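Acireductone dioxygenase (Bacillus anthracis, PDB 4QGL) probably catalyses the metal-dependent oxidation of an acireductone by O2 in methionine salvage, with iron or nickel in the active site determining the products. Local coordinates at residues A[46-50]-A[114-118]; A[83-87]-A[156-160]; A[42-46]-A[58-62]; A[31-37]-A[135-141]. All blocks are in the same frame, centred on the assembly; numbering follows the deposited sequence.

Interaction 1. Residues A[46-50]-A[114-118]. With CD (cadmium ion), chain C.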
loop_
_atom_site.group_PDB
_atom_site.type_symbol
_atom_site.label_atom_id
_atom_site.label_comp_id
_atom_site.label_asym_id
_atom_site.label_seq_id
_atom_site.Cartn_x
_atom_site.Cartn_y
_atom_site.Cartn_z
ATOM N N LEU A 46 8.703 5.925 -16.300
ATOM C CA LEU A 46 8.290 5.936 -14.874
ATOM C C LEU A 46 8.363 4.596 -14.107
ATOM O O LEU A 46 8.216 4.597 -12.893
ATOM C CB LEU A 46 6.901 6.567 -14.718
ATOM C CG LEU A 46 6.912 8.036 -15.095
ATOM C CD1 LEU A 46 5.550 8.668 -14.868
ATOM C CD2 LEU A 46 7.977 8.769 -14.315
ATOM N N ASN A 47 8.564 3.482 -14.819
ATOM C CA ASN A 47 8.808 2.163 -14.212
ATOM C C ASN A 47 10.137 2.098 -13.444
ATOM O O ASN A 47 11.170 2.585 -13.913
ATOM C CB ASN A 47 8.824 1.071 -15.283
ATOM C CG ASN A 47 7.567 0.247 -15.292
ATOM O OD1 ASN A 47 7.594 -0.940 -14.968
ATOM N ND2 ASN A 47 6.455 0.863 -15.685
ATOM N N GLU A 48 10.095 1.503 -12.262
ATOM C CA GLU A 48 11.270 1.408 -11.424
ATOM C C GLU A 48 12.055 2.715 -11.438
ATOM O O GLU A 48 13.255 2.740 -11.666
ATOM C CB GLU A 48 12.159 0.238 -11.867
ATOM C CG GLU A 48 11.734 -1.143 -11.370
ATOM C CD GLU A 48 11.028 -1.130 -10.015
ATOM O OE1 GLU A 48 11.657 -0.806 -8.989
ATOM O OE2 GLU A 48 9.818 -1.438 -9.965
ATOM N N ASN A 49 11.351 3.804 -11.178
ATOM C CA ASN A 49 11.964 5.100 -11.160
ATOM C C ASN A 49 11.789 5.621 -9.763
ATOM O O ASN A 49 10.662 5.804 -9.301
ATOM C CB ASN A 49 11.261 5.992 -12.171
ATOM C CG ASN A 49 11.978 7.301 -12.397
ATOM O OD1 ASN A 49 12.624 7.829 -11.507
ATOM N ND2 ASN A 49 11.848 7.844 -13.592
ATOM N N TYR A 50 12.902 5.841 -9.083
ATOM C CA TYR A 50 12.880 6.177 -7.659
ATOM C C TYR A 50 13.380 7.584 -7.347
ATOM O O TYR A 50 13.173 8.059 -6.246
ATOM C CB TYR A 50 13.678 5.138 -6.844
ATOM C CG TYR A 50 13.036 3.761 -6.827
ATOM C CD1 TYR A 50 12.090 3.427 -5.863
ATOM C CD2 TYR A 50 13.346 2.809 -7.799
ATOM C CE1 TYR A 50 11.480 2.191 -5.861
ATOM C CE2 TYR A 50 12.748 1.570 -7.794
ATOM C CZ TYR A 50 11.815 1.266 -6.818
ATOM O OH TYR A 50 11.197 0.047 -6.799
ATOM N N VAL A 114 3.185 1.718 -7.223
ATOM C CA VAL A 114 3.629 1.985 -8.573
ATOM C C VAL A 114 4.875 1.226 -8.925
ATOM O O VAL A 114 4.973 0.651 -9.982
ATOM C CB VAL A 114 3.958 3.465 -8.803
ATOM C CG1 VAL A 114 4.111 3.727 -10.305
ATOM C CG2 VAL A 114 2.877 4.392 -8.242
ATOM N N SER A 115 5.856 1.257 -8.033
ATOM C CA SER A 115 7.095 0.492 -8.194
ATOM C C SER A 115 7.536 -0.127 -6.885
ATOM O O SER A 115 7.085 0.306 -5.840
ATOM C CB SER A 115 8.179 1.428 -8.681
ATOM O OG SER A 115 7.947 1.770 -10.038
ATOM N N GLY A 116 8.444 -1.114 -6.946
ATOM C CA GLY A 116 9.015 -1.786 -5.763
ATOM C C GLY A 116 8.020 -2.630 -5.018
ATOM O O GLY A 116 7.117 -3.204 -5.623
ATOM N N HIS A 117 8.182 -2.708 -3.691
ATOM C CA HIS A 117 7.358 -3.623 -2.859
ATOM C C HIS A 117 7.067 -3.095 -1.470
ATOM O O HIS A 117 7.779 -2.228 -0.961
ATOM C CB HIS A 117 8.026 -4.987 -2.696
ATOM C CG HIS A 117 8.433 -5.624 -3.986
ATOM N ND1 HIS A 117 9.632 -5.346 -4.603
ATOM C CD2 HIS A 117 7.809 -6.530 -4.766
ATOM C CE1 HIS A 117 9.725 -6.045 -5.718
ATOM N NE2 HIS A 117 8.629 -6.774 -5.841
ATOM N N GLY A 118 6.009 -3.594 -0.854
ATOM C CA GLY A 118 5.805 -3.357 0.559
ATOM C C GLY A 118 5.098 -4.542 1.153
ATOM O O GLY A 118 4.600 -5.390 0.425
HETATM CD CD CD C . 7.610 -8.571 -7.509
HETATM O O HOH W 1 8.361 4.718 -10.043
HETATM O O HOH W 2 6.188 -1.160 -12.422
#
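S115 directs its side chain at the loop 46-50 from a classic beta bulge, in which V114 and S115 both face V159. Here the chain of this cupin turns a corner between strand 109-113 of one sheet and strand 116-123 of the other.

The direct hydrogen bonds are both weak. E48 N donates to S115 OG at 3.1 Å, with a bent N-H...O angle of 127°. The bond from G116 N to E48 OE2, 3.3 Å, is much straighter at 162°. E48 sets out away from the bulge, but a bend at chi2 (-31°) brings its carboxylate back, and OE2 also lies 3.5 Å from S115 CB.

The packing component comes from Y50, whose OH end lies 3.8 Å from S115 CB and also packs on Q157.

Two waters bridge the segments: one donates to N47 OD1 and V114 O; the other accepts from S115 OG at 3.0 Å and donates to L46 O and N49 O.

Farther along, H117 meets a cadmium ion, also bound by G1 and E135, at the edge of its imidazole. The ion lies in the ring plane, 2.7 Å from H117 NE2.

Interaction 2. Residues A[83-87]-A[156-160]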
loop_
_atom_site.group_PDB
_atom_site.type_symbol
_atom_site.label_atom_id
_atom_site.label_comp_id
_atom_site.label_asym_id
_atom_site.label_seq_id
_atom_site.Cartn_x
_atom_site.Cartn_y
_atom_site.Cartn_z
ATOM N N ILE A 83 4.931 9.371 -2.749
ATOM C CA ILE A 83 6.169 9.258 -2.001
ATOM C C ILE A 83 7.063 8.145 -2.556
ATOM O O ILE A 83 6.591 7.183 -3.132
ATOM C CB ILE A 83 5.891 9.130 -0.485
ATOM C CG1 ILE A 83 4.876 8.038 -0.168
ATOM C CG2 ILE A 83 5.318 10.450 0.024
ATOM C CD1 ILE A 83 5.493 6.725 0.181
ATOM N N SER A 84 8.365 8.322 -2.419
ATOM C CA SER A 84 9.293 7.227 -2.661
ATOM C C SER A 84 10.327 7.061 -1.557
ATOM O O SER A 84 10.794 8.028 -1.003
ATOM C CB SER A 84 9.972 7.385 -4.002
ATOM O OG SER A 84 10.947 8.386 -3.952
ATOM N N LEU A 85 10.655 5.799 -1.261
ATOM C CA LEU A 85 11.648 5.401 -0.259
ATOM C C LEU A 85 12.633 4.481 -0.913
ATOM O O LEU A 85 12.246 3.667 -1.733
ATOM C CB LEU A 85 10.979 4.658 0.888
ATOM C CG LEU A 85 10.023 5.500 1.738
ATOM C CD1 LEU A 85 9.262 4.639 2.717
ATOM C CD2 LEU A 85 10.765 6.586 2.475
ATOM N N SER A 86 13.914 4.631 -0.575
ATOM C CA SER A 86 14.977 3.747 -1.075
ATOM C C SER A 86 16.195 3.827 -0.144
ATOM O O SER A 86 16.201 4.629 0.781
ATOM C CB SER A 86 15.350 4.074 -2.522
ATOM O OG SER A 86 15.732 5.424 -2.671
ATOM N N ASN A 87 17.195 2.969 -0.359
ATOM C CA ASN A 87 18.380 2.888 0.526
ATOM C C ASN A 87 19.092 4.223 0.631
ATOM O O ASN A 87 19.639 4.562 1.674
ATOM C CB ASN A 87 19.399 1.834 0.031
ATOM C CG ASN A 87 19.302 0.506 0.781
ATOM O OD1 ASN A 87 18.575 0.355 1.770
ATOM N ND2 ASN A 87 20.051 -0.469 0.307
ATOM N N ARG A 156 14.317 -3.153 -0.379
ATOM C CA ARG A 156 14.245 -1.894 0.396
ATOM C C ARG A 156 13.928 -0.647 -0.483
ATOM O O ARG A 156 14.596 0.370 -0.382
ATOM C CB ARG A 156 15.537 -1.645 1.206
ATOM C CG ARG A 156 15.996 -2.756 2.157
ATOM C CD ARG A 156 15.425 -2.587 3.561
ATOM N NE ARG A 156 16.084 -1.493 4.300
ATOM C CZ ARG A 156 15.731 -1.074 5.521
ATOM N NH1 ARG A 156 14.723 -1.649 6.170
ATOM N NH2 ARG A 156 16.385 -0.075 6.098
ATOM N N GLN A 157 12.900 -0.725 -1.317
ATOM C CA GLN A 157 12.497 0.418 -2.115
ATOM C C GLN A 157 11.028 0.326 -2.524
ATOM O O GLN A 157 10.539 -0.731 -2.905
ATOM C CB GLN A 157 13.370 0.543 -3.346
ATOM C CG GLN A 157 13.210 -0.639 -4.260
ATOM C CD GLN A 157 14.231 -0.646 -5.345
ATOM O OE1 GLN A 157 15.012 0.284 -5.461
ATOM N NE2 GLN A 157 14.240 -1.709 -6.148
ATOM N N VAL A 158 10.329 1.442 -2.434
ATOM C CA VAL A 158 8.954 1.477 -2.880
ATOM C C VAL A 158 8.606 2.859 -3.410
ATOM O O VAL A 158 9.084 3.891 -2.898
ATOM C CB VAL A 158 8.008 1.015 -1.740
ATOM C CG1 VAL A 158 7.735 2.109 -0.733
ATOM C CG2 VAL A 158 6.706 0.524 -2.298
ATOM N N VAL A 159 7.789 2.876 -4.460
ATOM C CA VAL A 159 7.074 4.099 -4.901
ATOM C C VAL A 159 5.578 3.868 -4.806
ATOM O O VAL A 159 5.107 2.849 -5.259
ATOM C CB VAL A 159 7.415 4.503 -6.334
ATOM C CG1 VAL A 159 6.603 5.708 -6.744
ATOM C CG2 VAL A 159 8.866 4.877 -6.468
ATOM N N ALA A 160 4.857 4.832 -4.219
ATOM C CA ALA A 160 3.413 4.734 -3.936
ATOM C C ALA A 160 2.666 6.050 -4.063
ATOM O O ALA A 160 3.199 7.126 -3.850
ATOM C CB ALA A 160 3.202 4.207 -2.516
#
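I83 and A160 form an antiparallel hydrogen-bonded pair, with I83 N 3.0 Å from A160 O and A160 N 3.1 Å from I83 O. L85 and V158 repeat the arrangement two residues on, L85 N reaching V158 O at 3.0 Å with an N-H...O angle of 170°. V158 N returns a bond to L85 O. Between these pairs S84 faces V159 as a non-hydrogen-bonded pair, where S84 CA makes a C-H...O contact with V158 O.

Side chains pack on both faces. On the face carrying I83, L85, V158 and A160, I83 CD1 lies 4.3 Å from A160 CB. On the other, S84 CB sits 3.7 Å from V159 CG2. That methyl stands beside the backbone N of V159, because CG1 takes the position anti to that N (chi1 177°).

Strand 79-85 is an outermost strand of a five-stranded antiparallel sheet of the cupin fold, held to it through strand 158-164, which in turn pairs with strand 109-113. Past the strand ends the pairing gives way to lighter contacts. S86 CB meets Q157 CB, and N87 OD1 approaches R156 CB at 3.7 Å and lies at the edge of the guanidinium. The amide and guanidinium planes are 58° apart.

In the next shell, helix 92-96 covers this end through L92, L95 and L96, and D93 forms a weak, long ion pair with R156. S84 OG is hydrogen-bonded to Y50 O, while V159 makes backbone hydrogen bonds to V114 and S115.

Interaction 3. Residues A[42-46]-A[58-62]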
loop_
_atom_site.group_PDB
_atom_site.type_symbol
_atom_site.label_atom_id
_atom_site.label_comp_id
_atom_site.label_asym_id
_atom_site.label_seq_id
_atom_site.Cartn_x
_atom_site.Cartn_y
_atom_site.Cartn_z
ATOM N N LEU A 42 1.251 2.684 -17.197
ATOM C CA LEU A 42 2.321 3.542 -16.763
ATOM C C LEU A 42 3.363 3.577 -17.851
ATOM O O LEU A 42 3.765 2.544 -18.357
ATOM C CB LEU A 42 2.932 3.025 -15.451
ATOM C CG LEU A 42 3.885 3.966 -14.691
ATOM C CD1 LEU A 42 3.126 5.061 -13.960
ATOM C CD2 LEU A 42 4.755 3.198 -13.704
ATOM N N PRO A 43 3.787 4.780 -18.237
ATOM C CA PRO A 43 4.902 4.951 -19.156
ATOM C C PRO A 43 6.209 4.363 -18.635
ATOM O O PRO A 43 6.519 4.487 -17.461
ATOM C CB PRO A 43 5.047 6.465 -19.298
ATOM C CG PRO A 43 3.820 7.064 -18.739
ATOM C CD PRO A 43 2.987 6.004 -18.098
ATOM N N PRO A 44 6.979 3.751 -19.522
ATOM C CA PRO A 44 8.166 3.022 -19.091
ATOM C C PRO A 44 9.242 3.851 -18.394
ATOM O O PRO A 44 9.909 3.320 -17.489
ATOM C CB PRO A 44 8.680 2.406 -20.400
ATOM C CG PRO A 44 7.429 2.170 -21.186
ATOM C CD PRO A 44 6.597 3.395 -20.903
ATOM N N HIS A 45 9.391 5.122 -18.762
ATOM C CA HIS A 45 10.387 5.946 -18.096
ATOM C C HIS A 45 9.970 6.185 -16.648
ATOM O O HIS A 45 10.806 6.578 -15.844
ATOM C CB HIS A 45 10.645 7.258 -18.826
ATOM C CG HIS A 45 9.674 8.337 -18.489
ATOM N ND1 HIS A 45 9.970 9.339 -17.594
ATOM C CD2 HIS A 45 8.416 8.580 -18.928
ATOM C CE1 HIS A 45 8.932 10.151 -17.491
ATOM N NE2 HIS A 45 7.974 9.712 -18.289
ATOM N N LEU A 46 8.703 5.925 -16.300
ATOM C CA LEU A 46 8.290 5.936 -14.874
ATOM C C LEU A 46 8.363 4.596 -14.107
ATOM O O LEU A 46 8.216 4.597 -12.893
ATOM C CB LEU A 46 6.901 6.567 -14.718
ATOM C CG LEU A 46 6.912 8.036 -15.095
ATOM C CD1 LEU A 46 5.550 8.668 -14.868
ATOM C CD2 LEU A 46 7.977 8.769 -14.315
ATOM N N ALA A 58 3.510 14.465 -10.873
ATOM C CA ALA A 58 2.281 14.988 -11.458
ATOM C C ALA A 58 1.775 14.075 -12.553
ATOM O O ALA A 58 0.581 13.880 -12.699
ATOM C CB ALA A 58 2.517 16.394 -12.009
ATOM N N GLU A 59 2.697 13.518 -13.317
ATOM C CA GLU A 59 2.359 12.604 -14.394
ATOM C C GLU A 59 1.777 11.301 -13.920
ATOM O O GLU A 59 0.858 10.786 -14.524
ATOM C CB GLU A 59 3.602 12.276 -15.174
ATOM C CG GLU A 59 3.307 11.716 -16.540
ATOM C CD GLU A 59 4.554 11.617 -17.389
ATOM O OE1 GLU A 59 4.451 11.041 -18.494
ATOM O OE2 GLU A 59 5.640 12.102 -16.950
ATOM N N ILE A 60 2.352 10.766 -12.850
ATOM C CA ILE A 60 1.896 9.529 -12.245
ATOM C C ILE A 60 0.455 9.673 -11.780
ATOM O O ILE A 60 -0.400 8.848 -12.096
ATOM C CB ILE A 60 2.821 9.131 -11.083
ATOM C CG1 ILE A 60 4.102 8.505 -11.640
ATOM C CG2 ILE A 60 2.139 8.143 -10.133
ATOM C CD1 ILE A 60 5.063 8.032 -10.571
ATOM N N LEU A 61 0.186 10.746 -11.047
ATOM C CA LEU A 61 -1.192 11.136 -10.698
ATOM C C LEU A 61 -2.116 11.454 -11.888
ATOM O O LEU A 61 -3.325 11.301 -11.799
ATOM C CB LEU A 61 -1.165 12.339 -9.766
ATOM C CG LEU A 61 -0.520 12.083 -8.403
ATOM C CD1 LEU A 61 -0.464 13.401 -7.646
ATOM C CD2 LEU A 61 -1.274 11.007 -7.628
ATOM N N ALA A 62 -1.574 11.903 -13.001
ATOM C CA ALA A 62 -2.398 12.039 -14.175
ATOM C C ALA A 62 -2.836 10.721 -14.793
ATOM O O ALA A 62 -3.956 10.615 -15.269
ATOM C CB ALA A 62 -1.690 12.892 -15.219
HETATM O O HOH W 3 5.767 10.502 -20.489
#
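E59 sends its side chain out almost straight toward the loop 42-46, with CG anti to the backbone N (chi1 -161°) and the rest of the chain extended, which carries the carboxylate to P43 and H45. The imidazole of H45 is brought round to meet it by a first torsion of 84°, which sets CG between the backbone N and the carbonyl carbon.

H45 presents its ring edge: NE2 lies 3.6 Å from E59 OE2 and 3.8 Å from E59 OE1, the latter oxygen in the ring plane. Ring and carboxylate planes are 43° apart. Neither approach is a hydrogen bond. A water lies between H45 NE2 and E59 OE1, but it is modelled too close to the carboxylate oxygen, so the bridge is doubtful. P43 CG lies 4.0 Å from E59 OE1.

The loop here winds into a short 3-10 segment, 44-46, with L46 N bonded to P43 O at 2.9 Å, and it lies against helix 54-63; loop and helix pack on the cupin sheet, where I60 touches I161 of strand 158-164. L46 lies between the polar and apolar parts. Its CD1 touches I60 CG1 at 3.5 Å and also packs against the CB and CG of E59, while its CG sits over one face of the H45 ring, toward the rim. Deeper in, L42 CD1 reaches I60 CG1 at 4.3 Å. Behind them L42 rests on F64 and V114.

Interaction 4. Residues A[31-37]-A[135-141]. With CD (cadmium ion), chain C.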
loop_
_atom_site.group_PDB
_atom_site.type_symbol
_atom_site.label_atom_id
_atom_site.label_comp_id
_atom_site.label_asym_id
_atom_site.label_seq_id
_atom_site.Cartn_x
_atom_site.Cartn_y
_atom_site.Cartn_z
ATOM N N GLY A 31 -12.234 -6.836 5.817
ATOM C CA GLY A 31 -12.547 -5.421 5.646
ATOM C C GLY A 31 -11.511 -4.689 4.830
ATOM O O GLY A 31 -11.588 -3.505 4.708
ATOM N N VAL A 32 -10.541 -5.394 4.253
ATOM C CA VAL A 32 -9.450 -4.752 3.504
ATOM C C VAL A 32 -9.816 -4.633 2.004
ATOM O O VAL A 32 -9.911 -5.619 1.281
ATOM C CB VAL A 32 -8.099 -5.512 3.709
ATOM C CG1 VAL A 32 -6.911 -4.769 3.107
ATOM C CG2 VAL A 32 -7.850 -5.717 5.174
ATOM N N LEU A 33 -10.038 -3.411 1.543
ATOM C CA LEU A 33 -10.334 -3.206 0.131
ATOM C C LEU A 33 -9.116 -3.504 -0.681
ATOM O O LEU A 33 -8.023 -3.068 -0.355
ATOM C CB LEU A 33 -10.765 -1.775 -0.156
ATOM C CG LEU A 33 -11.187 -1.456 -1.623
ATOM C CD1 LEU A 33 -12.228 -2.445 -2.161
ATOM C CD2 LEU A 33 -11.729 -0.032 -1.752
ATOM N N TYR A 34 -9.297 -4.265 -1.731
ATOM C CA TYR A 34 -8.216 -4.529 -2.621
ATOM C C TYR A 34 -8.675 -4.280 -4.058
ATOM O O TYR A 34 -9.799 -4.598 -4.426
ATOM C CB TYR A 34 -7.683 -5.940 -2.399
ATOM C CG TYR A 34 -6.608 -6.299 -3.374
ATOM C CD1 TYR A 34 -5.535 -5.439 -3.610
ATOM C CD2 TYR A 34 -6.663 -7.491 -4.088
ATOM C CE1 TYR A 34 -4.558 -5.743 -4.546
ATOM C CE2 TYR A 34 -5.677 -7.828 -5.018
ATOM C CZ TYR A 34 -4.626 -6.952 -5.251
ATOM O OH TYR A 34 -3.662 -7.299 -6.178
ATOM N N GLU A 35 -7.832 -3.644 -4.854
ATOM C CA GLU A 35 -8.152 -3.390 -6.248
ATOM C C GLU A 35 -6.893 -3.602 -7.013
ATOM O O GLU A 35 -5.798 -3.361 -6.484
ATOM C CB GLU A 35 -8.592 -1.959 -6.449
ATOM C CG GLU A 35 -9.878 -1.573 -5.734
ATOM C CD GLU A 35 -10.343 -0.170 -6.114
ATOM O OE1 GLU A 35 -11.340 0.337 -5.522
ATOM O OE2 GLU A 35 -9.710 0.448 -7.016
ATOM N N LYS A 36 -7.039 -4.056 -8.248
ATOM C CA LYS A 36 -5.904 -4.152 -9.130
ATOM C C LYS A 36 -6.113 -3.159 -10.270
ATOM O O LYS A 36 -7.091 -3.268 -11.027
ATOM C CB LYS A 36 -5.730 -5.596 -9.634
ATOM C CG LYS A 36 -4.413 -5.889 -10.412
ATOM C CD LYS A 36 -3.238 -6.292 -9.483
ATOM C CE LYS A 36 -1.841 -6.087 -10.116
ATOM N NZ LYS A 36 -0.749 -6.135 -9.081
ATOM N N TRP A 37 -5.230 -2.163 -10.363
ATOM C CA TRP A 37 -5.304 -1.165 -11.435
ATOM C C TRP A 37 -4.351 -1.542 -12.544
ATOM O O TRP A 37 -3.366 -2.275 -12.321
ATOM C CB TRP A 37 -4.908 0.205 -10.931
ATOM C CG TRP A 37 -5.795 0.722 -9.895
ATOM C CD1 TRP A 37 -6.990 0.189 -9.478
ATOM C CD2 TRP A 37 -5.604 1.916 -9.157
ATOM N NE1 TRP A 37 -7.551 0.993 -8.519
ATOM C CE2 TRP A 37 -6.719 2.060 -8.301
ATOM C CE3 TRP A 37 -4.607 2.885 -9.141
ATOM C CZ2 TRP A 37 -6.853 3.130 -7.444
ATOM C CZ3 TRP A 37 -4.739 3.932 -8.303
ATOM C CH2 TRP A 37 -5.856 4.056 -7.452
ATOM N N GLU A 135 2.369 -6.044 -4.972
ATOM C CA GLU A 135 3.130 -5.874 -6.205
ATOM C C GLU A 135 2.661 -4.620 -6.903
ATOM O O GLU A 135 1.571 -4.112 -6.636
ATOM C CB GLU A 135 2.952 -7.089 -7.101
ATOM C CG GLU A 135 3.560 -8.380 -6.538
ATOM C CD GLU A 135 5.012 -8.501 -6.905
ATOM O OE1 GLU A 135 5.438 -7.614 -7.643
ATOM O OE2 GLU A 135 5.724 -9.437 -6.493
ATOM N N PRO A 136 3.490 -4.075 -7.794
ATOM C CA PRO A 136 2.981 -2.911 -8.502
ATOM C C PRO A 136 1.634 -3.180 -9.120
ATOM O O PRO A 136 1.373 -4.289 -9.522
ATOM C CB PRO A 136 4.036 -2.672 -9.579
ATOM C CG PRO A 136 5.313 -3.172 -8.931
ATOM C CD PRO A 136 4.914 -4.347 -8.090
ATOM N N GLY A 137 0.767 -2.179 -9.154
ATOM C CA GLY A 137 -0.582 -2.361 -9.709
ATOM C C GLY A 137 -1.597 -2.659 -8.624
ATOM O O GLY A 137 -2.800 -2.755 -8.909
ATOM N N ASP A 138 -1.099 -2.745 -7.387
ATOM C CA ASP A 138 -1.891 -3.117 -6.223
ATOM C C ASP A 138 -2.395 -1.900 -5.466
ATOM O O ASP A 138 -1.591 -1.128 -4.992
ATOM C CB ASP A 138 -1.002 -3.916 -5.257
ATOM C CG ASP A 138 -0.995 -5.417 -5.547
ATOM O OD1 ASP A 138 -1.705 -5.850 -6.475
ATOM O OD2 ASP A 138 -0.289 -6.192 -4.844
ATOM N N LEU A 139 -3.709 -1.716 -5.311
ATOM C CA LEU A 139 -4.237 -0.723 -4.362
ATOM C C LEU A 139 -4.876 -1.432 -3.226
ATOM O O LEU A 139 -5.694 -2.314 -3.460
ATOM C CB LEU A 139 -5.274 0.205 -4.965
ATOM C CG LEU A 139 -5.807 1.205 -3.911
ATOM C CD1 LEU A 139 -5.903 2.572 -4.477
ATOM C CD2 LEU A 139 -7.131 0.797 -3.313
ATOM N N ILE A 140 -4.515 -0.976 -2.018
ATOM C CA ILE A 140 -5.008 -1.567 -0.781
ATOM C C ILE A 140 -5.538 -0.498 0.131
ATOM O O ILE A 140 -4.950 0.583 0.197
ATOM C CB ILE A 140 -3.924 -2.378 -0.014
ATOM C CG1 ILE A 140 -4.546 -2.986 1.230
ATOM C CG2 ILE A 140 -2.720 -1.549 0.415
ATOM C CD1 ILE A 140 -3.587 -3.830 1.987
ATOM N N SER A 141 -6.647 -0.772 0.823
ATOM C CA SER A 141 -7.092 0.141 1.872
ATOM C C SER A 141 -7.216 -0.576 3.190
ATOM O O SER A 141 -7.959 -1.548 3.340
ATOM C CB SER A 141 -8.412 0.875 1.582
ATOM O OG SER A 141 -8.808 1.617 2.751
HETATM CD CD CD C . 7.610 -8.571 -7.509
HETATM O O HOH W 4 -10.746 -0.435 4.036
#
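Strands 33-36 and 138-141 run antiparallel at 166°, their axes 4.8 Å apart, with paired backbone bonds between E35 and L139, a stronger and a weak bond between S141 and L33, and a closing bond from W37 N to G137 O.

On the face of Y34, K36, D138 and I140, the carboxylate of D138 is held by three donors. Y34 OH donates to D138 OD1, which lies at the edge of the phenol ring in its plane, while ring and carboxylate planes stand 84° apart. K36 NZ forms a salt bridge to the same oxygen at 2.8 Å, coming from above the carboxylate plane. The lysine chain is bent at chi2 (87°), which folds NZ over the turn and also brings it 2.8 Å from P136 O. The other oxygen, D138 OD2, accepts from E135 N at 2.7 Å, tying the carboxylate to the start of the type II turn E135 to D138. G137 occupies the positive-phi position of that turn. Where strand 33-36 begins, V32 CG1 packs against I140 CG1 at 3.5 Å.

Strand 33-36 is an outermost strand of a cupin sheet, and strand 138-142 pairs on with strand 109-113. E135 binds cadmium through both oxygens, OE1 at 2.4 Å and OE2 at 2.3 Å, in a site shared with H117 and G1.

On the opposite face, L139 CB lies over the rim of the W37 indole, which also stacks with F112. The ring's rotation is fixed by W37 NE1, which donates to E35 OE2 at 2.7 Å; E35 OE1 forms a salt bridge with R74.

Overall arrangement
From the N terminus, interaction 4 opens first, at 31-37, and closes only at 135-141, joining an edge strand to its sheet. Interaction 3 lies wholly inside that span, a short closure of loop 42-46 on helix 54-63. The same stretch continues into interaction 1, which shares L46, is also nested within interaction 4, and joins loop 46-50 to the corner at 114-118 between the two sheets. Interaction 2 opens at 83-87, after interaction 3 has closed, and ends at 156-160, so it crosses both 1 and 4. Interactions 2 and 4 attach the two outermost strands of one sheet, their centres about 17 Å apart. Interactions 1 and 4 meet at a shared cadmium ion.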